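Local coordinates for thiamine pyrophosphokinase (Bacillus subtilis, PDB 3LM8), which catalyses the ATP-dependent pyrophosphorylation of thiamine to thiamine diphosphate, releasing AMP, and takes part in thiamine salvage, at residues G34-T37 / L38-G42; L111-I114 / Q115-Y118; Y21-E24 / H25-W28. The protein carries 1 engineered substitution. All coordinates share one frame; numbering follows the deposited sequence.

Interaction 1: G34-T37 / L38-G42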
ATOM      1  N   GLY A  34       5.385  13.677  -2.498  1.00 15.12           N
ATOM      2  CA  GLY A  34       4.483  12.900  -3.323  1.00 14.45           C
ATOM      3  C   GLY A  34       3.630  13.722  -4.256  1.00 16.78           C
ATOM      4  O   GLY A  34       3.453  13.345  -5.415  1.00 24.23           O
ATOM      5  N   THR A  35       3.075  14.830  -3.773  1.00 18.79           N
ATOM      6  CA  THR A  35       2.265  15.638  -4.664  1.00 27.40           C
ATOM      7  C   THR A  35       3.157  16.150  -5.797  1.00 25.91           C
ATOM      8  O   THR A  35       2.704  16.303  -6.923  1.00 28.65           O
ATOM      9  CB  THR A  35       1.550  16.814  -3.931  1.00 26.02           C
ATOM     10  OG1 THR A  35       1.779  18.029  -4.655  1.00 21.73           O
ATOM     11  CG2 THR A  35       2.024  16.947  -2.503  1.00 31.60           C
ATOM     12  N   VAL A  36       4.433  16.388  -5.504  1.00 21.17           N
ATOM     13  CA  VAL A  36       5.366  16.826  -6.539  1.00 28.53           C
ATOM     14  C   VAL A  36       5.469  15.705  -7.582  1.00 35.59           C
ATOM     15  O   VAL A  36       5.406  15.952  -8.786  1.00 32.69           O
ATOM     16  CB  VAL A  36       6.788  17.118  -5.954  1.00 24.08           C
ATOM     17  CG1 VAL A  36       7.830  17.124  -7.067  1.00 21.68           C
ATOM     18  CG2 VAL A  36       6.800  18.475  -5.235  1.00 29.55           C
ATOM     19  N   THR A  37       5.620  14.471  -7.106  1.00 24.56           N
ATOM     20  CA  THR A  37       5.720  13.304  -7.974  1.00 18.94           C
ATOM     21  C   THR A  37       4.511  13.199  -8.896  1.00 30.75           C
ATOM     22  O   THR A  37       4.631  12.858 -10.081  1.00 25.75           O
ATOM     23  CB  THR A  37       5.790  12.008  -7.154  1.00 27.90           C
ATOM     24  OG1 THR A  37       6.725  12.168  -6.087  1.00 26.64           O
ATOM     25  CG2 THR A  37       6.252  10.863  -8.015  1.00 17.62           C
ATOM     26  N   LEU A  38       3.337  13.479  -8.347  1.00 31.81           N
ATOM     27  CA  LEU A  38       2.111  13.403  -9.127  1.00 22.80           C
ATOM     28  C   LEU A  38       2.135  14.372 -10.311  1.00 31.23           C
ATOM     29  O   LEU A  38       1.751  14.025 -11.427  1.00 42.40           O
ATOM     30  CB  LEU A  38       0.905  13.700  -8.228  1.00 16.73           C
ATOM     31  CG  LEU A  38       0.524  12.643  -7.195  1.00 13.07           C
ATOM     32  CD1 LEU A  38      -0.436  13.247  -6.196  1.00 20.45           C
ATOM     33  CD2 LEU A  38      -0.117  11.453  -7.874  1.00 21.59           C
ATOM     34  N   LEU A  39       2.588  15.592 -10.058  1.00 34.38           N
ATOM     35  CA  LEU A  39       2.649  16.606 -11.094  1.00 28.89           C
ATOM     36  C   LEU A  39       3.596  16.218 -12.208  1.00 23.46           C
ATOM     37  O   LEU A  39       3.301  16.443 -13.378  1.00 29.88           O
ATOM     38  CB  LEU A  39       3.053  17.952 -10.483  1.00 23.73           C
ATOM     39  CG  LEU A  39       1.873  18.830 -10.041  1.00 37.41           C
ATOM     40  CD1 LEU A  39       0.751  17.974  -9.472  1.00 37.24           C
ATOM     41  CD2 LEU A  39       2.350  19.852  -9.025  1.00 44.52           C
ATOM     42  N   ASP A  40       4.730  15.626 -11.852  1.00 16.27           N
ATOM     43  CA  ASP A  40       5.688  15.222 -12.868  1.00 20.13           C
ATOM     44  C   ASP A  40       5.057  14.201 -13.802  1.00 18.28           C
ATOM     45  O   ASP A  40       5.261  14.253 -15.014  1.00 32.44           O
ATOM     46  CB  ASP A  40       6.958  14.638 -12.231  1.00 24.57           C
ATOM     47  CG  ASP A  40       7.726  15.665 -11.386  1.00 30.39           C
ATOM     48  OD1 ASP A  40       7.584  16.888 -11.619  1.00 23.28           O
ATOM     49  OD2 ASP A  40       8.489  15.242 -10.491  1.00 39.89           O
ATOM     50  N   ALA A  41       4.277  13.283 -13.237  1.00 26.42           N
ATOM     51  CA  ALA A  41       3.618  12.239 -14.013  1.00 25.59           C
ATOM     52  C   ALA A  41       2.446  12.775 -14.816  1.00 23.91           C
ATOM     53  O   ALA A  41       2.024  12.155 -15.777  1.00 23.73           O
ATOM     54  CB  ALA A  41       3.142  11.122 -13.095  1.00 21.29           C
ATOM     55  N   GLY A  42       1.907  13.917 -14.415  1.00 21.24           N
ATOM     56  CA  GLY A  42       0.802  14.488 -15.162  1.00 25.07           C
ATOM     57  C   GLY A  42      -0.519  14.357 -14.456  1.00 36.15           C
ATOM     58  O   GLY A  42      -1.566  14.688 -15.006  1.00 44.28           O
TER

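Interaction 2: L111-I114 / Q115-Y118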
ATOM      1  N   LEU A 111       8.502   0.682   7.645  1.00 13.58           N
ATOM      2  CA  LEU A 111       7.945   0.038   8.832  1.00 20.50           C
ATOM      3  C   LEU A 111       6.695   0.774   9.318  1.00 21.54           C
ATOM      4  O   LEU A 111       5.738   0.161   9.804  1.00 24.55           O
ATOM      5  CB  LEU A 111       8.968  -0.010   9.977  1.00 25.20           C
ATOM      6  CG  LEU A 111       9.931  -1.185  10.125  1.00 26.06           C
ATOM      7  CD1 LEU A 111       9.263  -2.467   9.654  1.00 15.61           C
ATOM      8  CD2 LEU A 111      11.186  -0.918   9.334  1.00 33.50           C
ATOM      9  N   GLY A 112       6.722   2.096   9.203  1.00 14.89           N
ATOM     10  CA  GLY A 112       5.589   2.879   9.622  1.00 18.70           C
ATOM     11  C   GLY A 112       4.431   2.510   8.725  1.00 29.05           C
ATOM     12  O   GLY A 112       3.469   1.875   9.162  1.00 36.04           O
ATOM     13  N   ASN A 113       4.538   2.880   7.452  1.00 23.67           N
ATOM     14  CA  ASN A 113       3.477   2.609   6.485  1.00 21.09           C
ATOM     15  C   ASN A 113       2.809   1.248   6.716  1.00 10.74           C
ATOM     16  O   ASN A 113       1.590   1.116   6.595  1.00 15.92           O
ATOM     17  CB  ASN A 113       4.029   2.749   5.062  1.00 22.11           C
ATOM     18  CG  ASN A 113       4.708   4.103   4.839  1.00 25.24           C
ATOM     19  OD1 ASN A 113       4.141   5.147   5.148  1.00 16.64           O
ATOM     20  ND2 ASN A 113       5.925   4.084   4.306  1.00 36.18           N
ATOM     21  N   ILE A 114       3.611   0.250   7.076  1.00 11.24           N
ATOM     22  CA  ILE A 114       3.100  -1.090   7.356  1.00 14.14           C
ATOM     23  C   ILE A 114       2.057  -1.065   8.478  1.00 27.21           C
ATOM     24  O   ILE A 114       1.010  -1.710   8.386  1.00 39.59           O
ATOM     25  CB  ILE A 114       4.245  -2.025   7.749  1.00 24.09           C
ATOM     26  CG1 ILE A 114       4.971  -2.490   6.487  1.00 30.34           C
ATOM     27  CG2 ILE A 114       3.713  -3.202   8.575  1.00 25.70           C
ATOM     28  CD1 ILE A 114       4.122  -3.378   5.599  1.00 28.05           C
ATOM     29  N   GLN A 115       2.341  -0.321   9.538  1.00 28.53           N
ATOM     30  CA  GLN A 115       1.401  -0.222  10.645  1.00 29.14           C
ATOM     31  C   GLN A 115       0.099   0.391  10.139  1.00 31.46           C
ATOM     32  O   GLN A 115      -0.982   0.052  10.618  1.00 30.21           O
ATOM     33  CB  GLN A 115       1.969   0.654  11.756  1.00 33.03           C
ATOM     34  CG  GLN A 115       3.357   0.251  12.230  1.00 47.88           C
ATOM     35  CD  GLN A 115       3.377  -1.090  12.939  1.00 50.51           C
ATOM     36  OE1 GLN A 115       3.784  -2.103  12.366  1.00 47.34           O
ATOM     37  NE2 GLN A 115       2.933  -1.100  14.200  1.00 49.92           N
ATOM     38  N   LEU A 116       0.205   1.300   9.173  1.00 23.99           N
ATOM     39  CA  LEU A 116      -0.973   1.954   8.605  1.00 22.67           C
ATOM     40  C   LEU A 116      -1.997   0.928   8.127  1.00 27.07           C
ATOM     41  O   LEU A 116      -3.201   1.149   8.243  1.00 29.82           O
ATOM     42  CB  LEU A 116      -0.575   2.855   7.421  1.00 23.84           C
ATOM     43  CG  LEU A 116       0.176   4.174   7.670  1.00 32.28           C
ATOM     44  CD1 LEU A 116      -0.663   5.089   8.530  1.00 28.39           C
ATOM     45  CD2 LEU A 116       1.492   3.910   8.357  1.00 43.00           C
ATOM     46  N   LEU A 117      -1.518  -0.185   7.579  1.00 26.44           N
ATOM     47  CA  LEU A 117      -2.403  -1.230   7.079  1.00 27.77           C
ATOM     48  C   LEU A 117      -3.298  -1.814   8.180  1.00 35.99           C
ATOM     49  O   LEU A 117      -4.397  -2.329   7.913  1.00 30.33           O
ATOM     50  CB  LEU A 117      -1.569  -2.349   6.471  1.00 25.01           C
ATOM     51  CG  LEU A 117      -0.760  -1.975   5.239  1.00 31.07           C
ATOM     52  CD1 LEU A 117       0.285  -3.051   4.963  1.00 28.26           C
ATOM     53  CD2 LEU A 117      -1.705  -1.799   4.069  1.00 30.15           C
ATOM     54  N   TYR A 118      -2.803  -1.740   9.412  1.00 40.43           N
ATOM     55  CA  TYR A 118      -3.515  -2.249  10.570  1.00 32.78           C
ATOM     56  C   TYR A 118      -4.806  -1.471  10.749  1.00 40.39           C
ATOM     57  O   TYR A 118      -5.845  -2.039  11.069  1.00 53.06           O
ATOM     58  CB  TYR A 118      -2.652  -2.116  11.829  1.00 42.11           C
ATOM     59  CG  TYR A 118      -3.255  -2.804  13.030  1.00 49.35           C
ATOM     60  CD1 TYR A 118      -3.395  -4.187  13.058  1.00 46.52           C
ATOM     61  CD2 TYR A 118      -3.760  -2.069  14.104  1.00 50.74           C
ATOM     62  CE1 TYR A 118      -4.030  -4.823  14.115  1.00 44.78           C
ATOM     63  CE2 TYR A 118      -4.402  -2.702  15.172  1.00 47.76           C
ATOM     64  CZ  TYR A 118      -4.536  -4.080  15.163  1.00 41.18           C
ATOM     65  OH  TYR A 118      -5.204  -4.724  16.176  1.00 39.58           O
TER

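Interaction 3: Y21-E24 / H25-W28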
ATOM      1  N   TYR A  21      -2.448   3.632 -13.735  1.00 22.22           N
ATOM      2  CA  TYR A  21      -3.332   3.459 -12.591  1.00 22.76           C
ATOM      3  C   TYR A  21      -4.450   4.494 -12.628  1.00 17.76           C
ATOM      4  O   TYR A  21      -5.346   4.489 -11.773  1.00 25.72           O
ATOM      5  CB  TYR A  21      -2.538   3.578 -11.275  1.00 17.62           C
ATOM      6  CG  TYR A  21      -1.880   2.288 -10.824  1.00 17.79           C
ATOM      7  CD1 TYR A  21      -2.636   1.262 -10.250  1.00 24.81           C
ATOM      8  CD2 TYR A  21      -0.504   2.090 -10.970  1.00 16.09           C
ATOM      9  CE1 TYR A  21      -2.039   0.067  -9.830  1.00 24.54           C
ATOM     10  CE2 TYR A  21       0.107   0.894 -10.554  1.00 20.53           C
ATOM     11  CZ  TYR A  21      -0.668  -0.111  -9.984  1.00 25.72           C
ATOM     12  OH  TYR A  21      -0.079  -1.289  -9.567  1.00 33.44           O
ATOM     13  N   THR A  22      -4.397   5.381 -13.619  1.00 13.82           N
ATOM     14  CA  THR A  22      -5.420   6.417 -13.765  1.00 25.96           C
ATOM     15  C   THR A  22      -6.688   5.828 -14.384  1.00 41.07           C
ATOM     16  O   THR A  22      -6.627   5.050 -15.342  1.00 46.55           O
ATOM     17  CB  THR A  22      -4.938   7.575 -14.667  1.00 24.01           C
ATOM     18  OG1 THR A  22      -4.696   7.077 -15.985  1.00 25.27           O
ATOM     19  CG2 THR A  22      -3.647   8.194 -14.125  1.00 12.85           C
ATOM     20  N   ASP A  23      -7.833   6.207 -13.825  1.00 42.72           N
ATOM     21  CA  ASP A  23      -9.133   5.732 -14.292  1.00 36.13           C
ATOM     22  C   ASP A  23     -10.201   6.709 -13.826  1.00 33.82           C
ATOM     23  O   ASP A  23      -9.979   7.462 -12.873  1.00 31.85           O
ATOM     24  CB  ASP A  23      -9.427   4.350 -13.716  1.00 42.87           C
ATOM     25  CG  ASP A  23     -10.887   3.979 -13.821  1.00 45.09           C
ATOM     26  OD1 ASP A  23     -11.366   3.732 -14.950  1.00 44.02           O
ATOM     27  OD2 ASP A  23     -11.560   3.945 -12.770  1.00 49.42           O
ATOM     28  N   GLU A  24     -11.363   6.677 -14.477  1.00 39.09           N
ATOM     29  CA  GLU A  24     -12.462   7.581 -14.144  1.00 37.18           C
ATOM     30  C   GLU A  24     -12.998   7.432 -12.717  1.00 32.01           C
ATOM     31  O   GLU A  24     -13.658   8.335 -12.213  1.00 34.25           O
ATOM     32  CB  GLU A  24     -13.615   7.419 -15.151  1.00 31.63           C
ATOM     33  CG  GLU A  24     -14.855   6.695 -14.610  1.00 48.08           C
ATOM     34  CD  GLU A  24     -16.009   6.635 -15.612  1.00 71.67           C
ATOM     35  OE1 GLU A  24     -16.511   7.706 -16.023  1.00 76.43           O
ATOM     36  OE2 GLU A  24     -16.421   5.512 -15.987  1.00 83.13           O
ATOM     37  N   HIS A  25     -12.726   6.305 -12.067  1.00 18.05           N
ATOM     38  CA  HIS A  25     -13.200   6.110 -10.693  1.00 26.91           C
ATOM     39  C   HIS A  25     -12.045   5.988  -9.701  1.00 30.77           C
ATOM     40  O   HIS A  25     -12.099   5.228  -8.731  1.00 27.99           O
ATOM     41  CB  HIS A  25     -14.096   4.878 -10.619  1.00 36.99           C
ATOM     42  CG  HIS A  25     -15.338   4.999 -11.440  1.00 43.00           C
ATOM     43  ND1 HIS A  25     -16.284   5.977 -11.213  1.00 41.86           N
ATOM     44  CD2 HIS A  25     -15.782   4.283 -12.500  1.00 39.83           C
ATOM     45  CE1 HIS A  25     -17.257   5.857 -12.098  1.00 41.20           C
ATOM     46  NE2 HIS A  25     -16.977   4.837 -12.890  1.00 42.96           N
ATOM     47  N   THR A  26     -11.001   6.763  -9.958  1.00 28.18           N
ATOM     48  CA  THR A  26      -9.825   6.770  -9.116  1.00 29.43           C
ATOM     49  C   THR A  26      -9.377   8.211  -8.850  1.00 33.17           C
ATOM     50  O   THR A  26      -8.882   8.890  -9.751  1.00 31.10           O
ATOM     51  CB  THR A  26      -8.678   5.971  -9.800  1.00 31.66           C
ATOM     52  OG1 THR A  26      -8.955   4.572  -9.700  1.00 30.85           O
ATOM     53  CG2 THR A  26      -7.322   6.272  -9.156  1.00 24.21           C
ATOM     54  N   LEU A  27      -9.578   8.678  -7.619  1.00 31.21           N
ATOM     55  CA  LEU A  27      -9.160  10.023  -7.217  1.00 26.14           C
ATOM     56  C   LEU A  27      -7.740   9.933  -6.682  1.00 32.97           C
ATOM     57  O   LEU A  27      -7.338   8.909  -6.101  1.00 24.49           O
ATOM     58  CB  LEU A  27     -10.040  10.558  -6.094  1.00 31.27           C
ATOM     59  CG  LEU A  27     -11.526  10.672  -6.402  1.00 54.84           C
ATOM     60  CD1 LEU A  27     -12.331  10.563  -5.106  1.00 56.23           C
ATOM     61  CD2 LEU A  27     -11.785  11.985  -7.141  1.00 63.01           C
ATOM     62  N   TRP A  28      -6.986  11.007  -6.863  1.00 22.62           N
ATOM     63  CA  TRP A  28      -5.618  11.049  -6.374  1.00 24.46           C
ATOM     64  C   TRP A  28      -5.389  12.131  -5.321  1.00 36.43           C
ATOM     65  O   TRP A  28      -6.054  13.170  -5.310  1.00 42.29           O
ATOM     66  CB  TRP A  28      -4.643  11.285  -7.520  1.00 18.11           C
ATOM     67  CG  TRP A  28      -4.576  10.205  -8.544  1.00 22.37           C
ATOM     68  CD1 TRP A  28      -5.349  10.092  -9.656  1.00 17.37           C
ATOM     69  CD2 TRP A  28      -3.595   9.157  -8.627  1.00 25.11           C
ATOM     70  NE1 TRP A  28      -4.903   9.053 -10.443  1.00 24.12           N
ATOM     71  CE2 TRP A  28      -3.829   8.461  -9.833  1.00 24.27           C
ATOM     72  CE3 TRP A  28      -2.540   8.744  -7.802  1.00 21.21           C
ATOM     73  CZ2 TRP A  28      -3.043   7.376 -10.239  1.00 31.35           C
ATOM     74  CZ3 TRP A  28      -1.759   7.666  -8.208  1.00 17.22           C
ATOM     75  CH2 TRP A  28      -2.015   6.996  -9.416  1.00 19.66           C
TER

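Interaction 1: G34-T37 / L38-G42
Leu38 is folded back against the turn of helix that precedes it. Its CG carbon sits 3.5 Å from Gly34 O, and its CD1 methyl comes within 3.9 Å of Thr35 CA. The first torsion explains this: with CG anti to the carbonyl carbon and beside the backbone N (chi1 -71°), the branched end runs back along the helix toward Gly34. This is the tightly packed side. Beyond the segments, Leu38 also meets Val7 of strand 3-7 and Pro45, while Leu39, whose CD1 lies 3.6 Å from Thr35 O, reaches Ile63 of helix 57-66. Four successive i to i+4 backbone bonds carry the turn, from Leu38 N to Gly34 O at 2.9 Å through to Ala41 N to Thr37 O at 3.2 Å. In the fold, helix 33-41 is the crossover of a beta-alpha-beta unit, linking the neighbouring parallel strands 26-31 and 47-49. It finishes in a Schellman motif: Gly42, with positive phi, is the C-prime residue, Ile43 N turns back to Leu38 O, and Gly42 N makes a weak bond to Leu39 O. The other side is looser and more polar. Val36 and Asp40 lie alongside one another and point the same way, yet Val36 CG1 and Asp40 OD2 remain 4.0 Å apart, and the two side chains share no more than this apolar flank. Asp40 OD2 takes its charged partner from outside, in a salt bridge with Lys12. Ala41 brings its methyl CB no closer than 3.8 Å to Thr37 O. Both Asp40 and Ala41 are exposed to solvent, whereas Thr37, one turn back, is buried and has its hydroxyl OG1 in a weak hydrogen bond to Lys33 O.

Interaction 2: L111-I114 / Q115-Y118
Helix 107-122, the crossover between strands 96-100 and 126-131 in a beta-alpha-beta unit, presents Ile114 and Leu117 together to the sheet beneath it. Their methyls Ile114 CD1 and Leu117 CD1 meet at 3.9 Å, the two side chains crossing at a slant rather than running alongside. CG1 of Ile114 and CG of Leu117 are each anti to the carbonyl carbon (chi1 -80° and -64°), which turns both chains back toward the start of the helix. Strand residues complete the layer: both side chains rest on Leu129 and Ile136, and Leu117 also touches Ile127 and Met138. Ile114 has a second branch with a different neighbour, since its CG2 methyl lies 3.9 Å from Gln115 OE1. Gln115 CG, also anti to the carbonyl carbon, lies 3.4 Å from Leu111 O, and the bend at chi2 brings the amide end back beside Ile114 CG2 on an exposed side. Leu116 occupies yet another side and packs on Leu82 and Leu86 of helix 81-92. Near it, the buried Asn113 sends ND2 to Ile102 O in a weak hydrogen bond. The backbone here is less regular than a run of i to i+4 bonds. Gln115 N to Leu111 O, at 3.4 Å, and Leu116 N to Gly112 O, at 3.3 Å, are both weak. Leu117 N is instead bonded to Ile114 O at 3.1 Å, three residues back, with the donor standing well above the carbonyl plane. Tyr118 N likewise reaches Gln115 O, at 2.8 Å. With its polar exchange confined largely to the backbone and its sheet-facing side carried mainly by aliphatic side chains, this turn of helix is joined to the sheet by dispersion and burial of methyl groups, which impose shape but little direction.

Interaction 3: Y21-E24 / H25-W28
From Asp23 to Thr26 the chain makes a type I beta turn, closed by Thr26 N to Asp23 O at 3.2 Å, and segments 21-24 and 25-28, which share the turn between them, run 123° apart. The donor Thr26 N stands above the carbonyl plane of Asp23. Asp23 adds a second grip through its side chain: OD2 accepts His25 N at 2.7 Å, approached from above the carboxylate plane. Having CG anti to the backbone N (chi1 163°) sets it beside the Asp23 carbonyl carbon, from where OD2 can meet His25 N. At the exposed corner, Glu24 and His25 extend side by side. The CG methylene of Glu24 sits over one face of the imidazole, 3.3 Å from the ring centroid and nearly on its normal, a CH-pi contact, and the carboxylate plane is inclined at 37° to the ring. Inward of the turn the chemistry becomes apolar. Trp28 is buried, and its six-membered ring meets Tyr21, with CH2 3.9 Å from Tyr21 CB; at the pyrrole end Trp28 NE1 lies 4.0 Å from Thr22 CG2. Thr26 puts its CG2 methyl over one face of the same indole, displaced toward the rim. Replacing Trp28 with an alanine would probably leave Tyr21 CB, Thr22 CG2 and Thr26 CG2 without their common packing surface and open a gap beside the Tyr21-Thr22 backbone. Outside the segments, the indole also packs on Leu18, Ile43 and Val7, and the Tyr21 ring stands edge-to-face to Phe100. The pairing of an aspartate side-chain bond to the second residue on with a main-chain bond to the third is the Asx turn combined with a beta turn, here leading the chain into strand 26-31 beside strand 3-7 of the parallel part of the sheet.

In the fold
Interactions 3 and 1 follow each other along the chain, strand 26-31 leading into helix 33-41, and they touch where Leu38 CD2 packs 3.6 Å from Trp28 CE3. Interaction 2 stands apart, its centre about 23 Å from the centres of the other two, on the helix of a separate beta-alpha-beta unit. Both helical contacts are partly buried, each with an apolar inner side and a solvent side, but regular i to i+4 bonding in interaction 1 gives way to weaker and three-residue bonds in interaction 2. Interaction 3 is mainly a surface contact: a main-chain bond and the Asp23 carboxylate hold its outer turn, with a CH-pi contact at the corner, and only Trp28 is buried.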